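Local coordinates for putative uncharacterized protein (Pseudomonas putida, PDB 4J25) that probably hydroxylates prolyl residues of a protein substrate as a 2-oxoglutarate- and iron-dependent prolyl 4-hydroxylase of the double-stranded beta-helix fold, at residues Q169-M178 with D187-F198. Residues are numbered along the deposited sequence; the frame is centred on the assembly and turned at random.
Sequences QPHDGGQLRM and DVEPVAGCLVVF. With OGA (N-oxalylglycine), chain J.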
ATOM      1  N   GLN A 169      -5.753  -3.655 -17.874  1.00 34.04           N
ATOM      2  CA  GLN A 169      -5.260  -4.681 -18.785  1.00 38.77           C
ATOM      3  C   GLN A 169      -3.766  -4.463 -18.914  1.00 37.01           C
ATOM      4  O   GLN A 169      -3.288  -3.364 -18.633  1.00 37.62           O
ATOM      5  CB  GLN A 169      -5.937  -4.595 -20.160  1.00 41.20           C
ATOM      6  CG  GLN A 169      -7.469  -4.758 -20.156  1.00 44.43           C
ATOM      7  CD  GLN A 169      -7.930  -6.162 -19.782  1.00 48.21           C
ATOM      8  OE1 GLN A 169      -7.497  -7.162 -20.374  1.00 49.02           O
ATOM      9  NE2 GLN A 169      -8.822  -6.243 -18.793  1.00 49.80           N
ATOM     10  N   PRO A 170      -3.027  -5.502 -19.345  1.00 36.31           N
ATOM     11  CA  PRO A 170      -1.565  -5.466 -19.466  1.00 33.65           C
ATOM     12  C   PRO A 170      -1.085  -4.444 -20.485  1.00 37.94           C
ATOM     13  O   PRO A 170       0.044  -3.971 -20.395  1.00 33.83           O
ATOM     14  CB  PRO A 170      -1.221  -6.876 -19.952  1.00 34.60           C
ATOM     15  CG  PRO A 170      -2.408  -7.707 -19.610  1.00 34.67           C
ATOM     16  CD  PRO A 170      -3.571  -6.800 -19.778  1.00 34.60           C
ATOM     17  N   HIS A 171      -1.932  -4.124 -21.458  1.00 42.66           N
ATOM     18  CA  HIS A 171      -1.601  -3.104 -22.452  1.00 46.71           C
ATOM     19  C   HIS A 171      -1.499  -1.739 -21.777  1.00 42.29           C
ATOM     20  O   HIS A 171      -0.929  -0.796 -22.333  1.00 43.07           O
ATOM     21  CB  HIS A 171      -2.669  -3.072 -23.549  1.00 51.85           C
ATOM     22  CG  HIS A 171      -3.289  -4.409 -23.808  1.00 54.57           C
ATOM     23  ND1 HIS A 171      -4.475  -4.800 -23.226  1.00 55.82           N
ATOM     24  CD2 HIS A 171      -2.866  -5.463 -24.546  1.00 55.73           C
ATOM     25  CE1 HIS A 171      -4.768  -6.031 -23.609  1.00 56.89           C
ATOM     26  NE2 HIS A 171      -3.807  -6.455 -24.412  1.00 57.11           N
ATOM     27  N   ASP A 172      -2.041  -1.645 -20.563  1.00 38.02           N
ATOM     28  CA  ASP A 172      -2.095  -0.378 -19.856  1.00 35.53           C
ATOM     29  C   ASP A 172      -0.792  -0.053 -19.149  1.00 32.48           C
ATOM     30  O   ASP A 172      -0.549   1.098 -18.786  1.00 33.84           O
ATOM     31  CB  ASP A 172      -3.261  -0.370 -18.864  1.00 35.88           C
ATOM     32  CG  ASP A 172      -4.613  -0.330 -19.559  1.00 38.19           C
ATOM     33  OD1 ASP A 172      -4.713   0.367 -20.592  1.00 39.12           O
ATOM     34  OD2 ASP A 172      -5.567  -0.988 -19.084  1.00 37.84           O
ATOM     35  N   GLY A 173       0.061  -1.054 -18.967  1.00 30.94           N
ATOM     36  CA  GLY A 173       1.315  -0.849 -18.259  1.00 26.58           C
ATOM     37  C   GLY A 173       1.075  -0.497 -16.799  1.00 22.17           C
ATOM     38  O   GLY A 173       0.178  -1.039 -16.157  1.00 20.07           O
ATOM     39  N   GLY A 174       1.899   0.401 -16.272  1.00 21.14           N
ATOM     40  CA  GLY A 174       1.725   0.893 -14.917  1.00 20.36           C
ATOM     41  C   GLY A 174       2.013  -0.082 -13.789  1.00 19.43           C
ATOM     42  O   GLY A 174       1.590   0.149 -12.663  1.00 17.27           O
ATOM     43  N   GLN A 175       2.729  -1.168 -14.059  1.00 18.12           N
ATOM     44  CA  GLN A 175       3.005  -2.127 -13.004  1.00 18.23           C
ATOM     45  C   GLN A 175       3.956  -1.534 -11.970  1.00 17.11           C
ATOM     46  O   GLN A 175       4.820  -0.716 -12.296  1.00 16.71           O
ATOM     47  CB  GLN A 175       3.604  -3.427 -13.552  1.00 19.63           C
ATOM     48  CG  GLN A 175       4.921  -3.261 -14.316  1.00 20.17           C
ATOM     49  CD  GLN A 175       4.711  -3.213 -15.823  1.00 23.68           C
ATOM     50  OE1 GLN A 175       4.205  -2.225 -16.363  1.00 26.12           O
ATOM     51  NE2 GLN A 175       5.073  -4.294 -16.503  1.00 22.57           N
ATOM     52  N   LEU A 176       3.758  -1.928 -10.720  1.00 16.10           N
ATOM     53  CA  LEU A 176       4.812  -1.795  -9.721  1.00 17.03           C
ATOM     54  C   LEU A 176       5.807  -2.930  -9.997  1.00 17.71           C
ATOM     55  O   LEU A 176       5.407  -4.085 -10.082  1.00 17.65           O
ATOM     56  CB  LEU A 176       4.248  -1.944  -8.312  1.00 16.71           C
ATOM     57  CG  LEU A 176       5.251  -1.919  -7.148  1.00 15.95           C
ATOM     58  CD1 LEU A 176       5.809  -0.521  -6.977  1.00 15.63           C
ATOM     59  CD2 LEU A 176       4.607  -2.402  -5.852  1.00 16.54           C
ATOM     60  N   ARG A 177       7.080  -2.596 -10.168  1.00 16.57           N
ATOM     61  CA  ARG A 177       8.130  -3.612 -10.328  1.00 18.48           C
ATOM     62  C   ARG A 177       9.023  -3.662  -9.089  1.00 18.16           C
ATOM     63  O   ARG A 177       9.662  -2.680  -8.753  1.00 17.60           O
ATOM     64  CB  ARG A 177       8.971  -3.324 -11.570  1.00 19.00           C
ATOM     65  CG  ARG A 177      10.123  -4.307 -11.767  1.00 20.52           C
ATOM     66  CD  ARG A 177      10.701  -4.225 -13.155  1.00 21.49           C
ATOM     67  NE  ARG A 177       9.775  -4.727 -14.168  1.00 21.73           N
ATOM     68  CZ  ARG A 177       9.940  -4.574 -15.477  1.00 23.15           C
ATOM     69  NH1 ARG A 177      10.989  -3.917 -15.951  1.00 25.40           N
ATOM     70  NH2 ARG A 177       9.055  -5.077 -16.317  1.00 24.06           N
ATOM     71  N   MET A 178       9.052  -4.824  -8.434  1.00 17.52           N
ATOM     72  CA  MET A 178       9.758  -5.029  -7.185  1.00 17.47           C
ATOM     73  C   MET A 178      10.999  -5.871  -7.420  1.00 17.29           C
ATOM     74  O   MET A 178      10.943  -6.904  -8.084  1.00 16.49           O
ATOM     75  CB  MET A 178       8.856  -5.759  -6.195  1.00 18.38           C
ATOM     76  CG  MET A 178       7.510  -5.081  -5.992  1.00 20.06           C
ATOM     77  SD  MET A 178       6.323  -6.174  -5.203  1.00 26.47           S
ATOM     78  CE  MET A 178       6.924  -6.116  -3.530  1.00 22.23           C
ATOM     79  N   ASP A 187       6.530  -8.072 -11.204  1.00 20.06           N
ATOM     80  CA  ASP A 187       5.598  -7.012 -11.543  1.00 21.25           C
ATOM     81  C   ASP A 187       4.252  -7.219 -10.840  1.00 22.12           C
ATOM     82  O   ASP A 187       3.728  -8.326 -10.799  1.00 22.32           O
ATOM     83  CB  ASP A 187       5.368  -6.964 -13.057  1.00 23.82           C
ATOM     84  CG  ASP A 187       6.567  -6.428 -13.807  1.00 25.61           C
ATOM     85  OD1 ASP A 187       7.579  -6.138 -13.144  1.00 25.21           O
ATOM     86  OD2 ASP A 187       6.511  -6.294 -15.049  1.00 26.25           O
ATOM     87  N   VAL A 188       3.693  -6.140 -10.304  1.00 21.82           N
ATOM     88  CA  VAL A 188       2.311  -6.142  -9.855  1.00 22.16           C
ATOM     89  C   VAL A 188       1.461  -5.220 -10.729  1.00 21.56           C
ATOM     90  O   VAL A 188       1.758  -4.033 -10.854  1.00 21.24           O
ATOM     91  CB  VAL A 188       2.213  -5.665  -8.390  1.00 20.83           C
ATOM     92  CG1 VAL A 188       0.748  -5.692  -7.918  1.00 20.56           C
ATOM     93  CG2 VAL A 188       3.047  -6.537  -7.510  1.00 21.26           C
ATOM     94  N   GLU A 189       0.406  -5.750 -11.337  1.00 21.66           N
ATOM     95  CA  GLU A 189      -0.551  -4.907 -12.046  1.00 22.22           C
ATOM     96  C   GLU A 189      -1.432  -4.217 -11.016  1.00 17.88           C
ATOM     97  O   GLU A 189      -1.903  -4.854 -10.086  1.00 17.42           O
ATOM     98  CB  GLU A 189      -1.426  -5.699 -13.032  1.00 25.49           C
ATOM     99  CG  GLU A 189      -0.658  -6.261 -14.214  1.00 30.12           C
ATOM    100  CD  GLU A 189      -1.555  -6.779 -15.329  1.00 35.86           C
ATOM    101  OE1 GLU A 189      -2.734  -6.357 -15.410  1.00 38.37           O
ATOM    102  OE2 GLU A 189      -1.068  -7.613 -16.131  1.00 37.84           O
ATOM    103  N   PRO A 190      -1.648  -2.913 -11.183  1.00 17.74           N
ATOM    104  CA  PRO A 190      -2.404  -2.097 -10.219  1.00 18.30           C
ATOM    105  C   PRO A 190      -3.915  -2.312 -10.341  1.00 17.80           C
ATOM    106  O   PRO A 190      -4.677  -1.379 -10.586  1.00 17.98           O
ATOM    107  CB  PRO A 190      -2.010  -0.683 -10.613  1.00 18.58           C
ATOM    108  CG  PRO A 190      -1.851  -0.784 -12.123  1.00 20.84           C
ATOM    109  CD  PRO A 190      -1.225  -2.130 -12.358  1.00 18.16           C
ATOM    110  N   VAL A 191      -4.323  -3.558 -10.133  1.00 19.31           N
ATOM    111  CA  VAL A 191      -5.699  -4.022 -10.280  1.00 23.51           C
ATOM    112  C   VAL A 191      -6.532  -3.735  -9.027  1.00 23.69           C
ATOM    113  O   VAL A 191      -6.063  -3.895  -7.903  1.00 22.46           O
ATOM    114  CB  VAL A 191      -5.678  -5.533 -10.547  1.00 26.38           C
ATOM    115  CG1 VAL A 191      -7.055  -6.160 -10.380  1.00 29.70           C
ATOM    116  CG2 VAL A 191      -5.131  -5.790 -11.939  1.00 27.62           C
ATOM    117  N   ALA A 192      -7.773  -3.312  -9.215  1.00 24.16           N
ATOM    118  CA  ALA A 192      -8.604  -2.914  -8.083  1.00 22.85           C
ATOM    119  C   ALA A 192      -8.623  -3.993  -7.016  1.00 20.46           C
ATOM    120  O   ALA A 192      -8.848  -5.160  -7.314  1.00 21.96           O
ATOM    121  CB  ALA A 192     -10.035  -2.614  -8.551  1.00 25.12           C
ATOM    122  N   GLY A 193      -8.412  -3.597  -5.768  1.00 18.14           N
ATOM    123  CA  GLY A 193      -8.516  -4.514  -4.647  1.00 17.97           C
ATOM    124  C   GLY A 193      -7.199  -5.157  -4.259  1.00 18.22           C
ATOM    125  O   GLY A 193      -7.110  -5.851  -3.238  1.00 17.02           O
ATOM    126  N   CYS A 194      -6.170  -4.952  -5.076  1.00 18.75           N
ATOM    127  CA  CYS A 194      -4.887  -5.596  -4.836  1.00 17.68           C
ATOM    128  C   CYS A 194      -4.066  -4.814  -3.823  1.00 15.71           C
ATOM    129  O   CYS A 194      -3.768  -3.628  -4.030  1.00 15.37           O
ATOM    130  CB  CYS A 194      -4.083  -5.732  -6.130  1.00 18.09           C
ATOM    131  SG  CYS A 194      -2.511  -6.596  -5.864  1.00 22.83           S
ATOM    132  N   LEU A 195      -3.687  -5.490  -2.742  1.00 16.20           N
ATOM    133  CA  LEU A 195      -2.811  -4.898  -1.733  1.00 14.82           C
ATOM    134  C   LEU A 195      -1.402  -5.497  -1.825  1.00 14.62           C
ATOM    135  O   LEU A 195      -1.239  -6.713  -1.907  1.00 15.09           O
ATOM    136  CB  LEU A 195      -3.383  -5.121  -0.326  1.00 15.47           C
ATOM    137  CG  LEU A 195      -2.570  -4.515   0.838  1.00 15.36           C
ATOM    138  CD1 LEU A 195      -2.781  -3.030   0.912  1.00 14.90           C
ATOM    139  CD2 LEU A 195      -2.938  -5.164   2.174  1.00 16.37           C
ATOM    140  N   VAL A 196      -0.390  -4.636  -1.840  1.00 14.29           N
ATOM    141  CA  VAL A 196       1.002  -5.072  -1.806  1.00 14.97           C
ATOM    142  C   VAL A 196       1.625  -4.494  -0.547  1.00 14.09           C
ATOM    143  O   VAL A 196       1.505  -3.309  -0.296  1.00 13.44           O
ATOM    144  CB  VAL A 196       1.788  -4.578  -3.026  1.00 14.17           C
ATOM    145  CG1 VAL A 196       3.278  -5.041  -2.950  1.00 20.16           C
ATOM    146  CG2 VAL A 196       1.165  -5.092  -4.280  1.00 17.73           C
ATOM    147  N   VAL A 197       2.276  -5.343   0.241  1.00 15.43           N
ATOM    148  CA  VAL A 197       2.955  -4.916   1.465  1.00 13.51           C
ATOM    149  C   VAL A 197       4.410  -5.369   1.382  1.00 13.59           C
ATOM    150  O   VAL A 197       4.699  -6.490   0.963  1.00 13.90           O
ATOM    151  CB  VAL A 197       2.296  -5.555   2.704  1.00 14.53           C
ATOM    152  CG1 VAL A 197       2.844  -4.979   3.986  1.00 16.33           C
ATOM    153  CG2 VAL A 197       0.773  -5.347   2.675  1.00 14.58           C
ATOM    154  N   PHE A 198       5.341  -4.509   1.768  1.00 13.43           N
ATOM    155  CA  PHE A 198       6.749  -4.924   1.803  1.00 13.62           C
ATOM    156  C   PHE A 198       7.583  -4.179   2.848  1.00 13.83           C
ATOM    157  O   PHE A 198       7.188  -3.113   3.376  1.00 13.40           O
ATOM    158  CB  PHE A 198       7.402  -4.812   0.417  1.00 13.70           C
ATOM    159  CG  PHE A 198       7.321  -3.438  -0.206  1.00 14.66           C
ATOM    160  CD1 PHE A 198       6.261  -3.107  -1.041  1.00 13.91           C
ATOM    161  CD2 PHE A 198       8.311  -2.492   0.023  1.00 13.46           C
ATOM    162  CE1 PHE A 198       6.175  -1.867  -1.620  1.00 15.13           C
ATOM    163  CE2 PHE A 198       8.232  -1.251  -0.552  1.00 13.36           C
ATOM    164  CZ  PHE A 198       7.159  -0.929  -1.374  1.00 15.45           C
TER
HETATM  165  C1  OGA J 402       5.605   5.206  -3.414  1.00 26.82           C
HETATM  166  C2  OGA J 402       5.522   4.076  -4.391  1.00 26.30           C
HETATM  167  C4  OGA J 402       4.201   2.624  -5.890  1.00 27.44           C
HETATM  168  C5  OGA J 402       2.820   2.384  -6.401  1.00 27.05           C
HETATM  169  O1  OGA J 402       4.604   5.974  -3.317  1.00 25.81           O
HETATM  170  O2  OGA J 402       6.650   5.369  -2.687  1.00 24.23           O
HETATM  171  O2' OGA J 402       6.532   3.454  -4.684  1.00 24.18           O
HETATM  172  O3  OGA J 402       2.492   1.228  -6.764  1.00 26.61           O
HETATM  173  N1  OGA J 402       4.250   3.715  -4.976  1.00 27.59           N
HETATM  174  O4  OGA J 402       1.984   3.324  -6.469  1.00 29.72           O
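R177 leaves its backbone with CG opposite the amide N (chi1 178°) and bends at chi3 (-69°), which lays it alongside D187 and presents the NE side of its guanidinium to the carboxylate. The two flat groups are nearly coplanar: NE gives a straight 2.8 Å bond to D187 OD1 and NH2 reaches D187 OD2 at 3.1 Å, each oxygen using its syn lone pair. Q175 bends at chi2 and comes in differently, its amide almost perpendicular to the carboxylate, so that NE2 meets D187 OD2 from above the plane at 2.9 Å. Three donors thus fix the rotation of this carboxylate on the more solvent-accessible side of the hairpin formed by strands 176-179 and 185-188.

The backbones beneath are antiparallel. L176 and V188 form a hydrogen-bonded pair, with V188 N to L176 O at 2.7 Å, and R177 and D187 the adjoining non-hydrogen-bonded one. On the opposite, buried face, L176 and V188 pack through their CB atoms, while M178 meets V196 tip to tip, its CE 3.8 Å from V196 CG1. The same methyl approaches the F198 ring obliquely, and M178 SD touches V188 CG2, the two side chains crossing at an angle; W44 of strand 44-47 also packs on M178 and F198. This apolar layer joins the hairpin to strand 195-199 of the larger sheet of the jellyroll.

L176 also lines the co-substrate pocket, its CD1 3.7 Å from C4 of N-oxalylglycine, and F198 stacks edge-to-face on the manganese ligand H205. The chemistry is therefore divided between the two faces: a directional, charged grip on D187, which probably favours its ionised form, and an apolar interior from which L176 alone of the two segments reaches N-oxalylglycine.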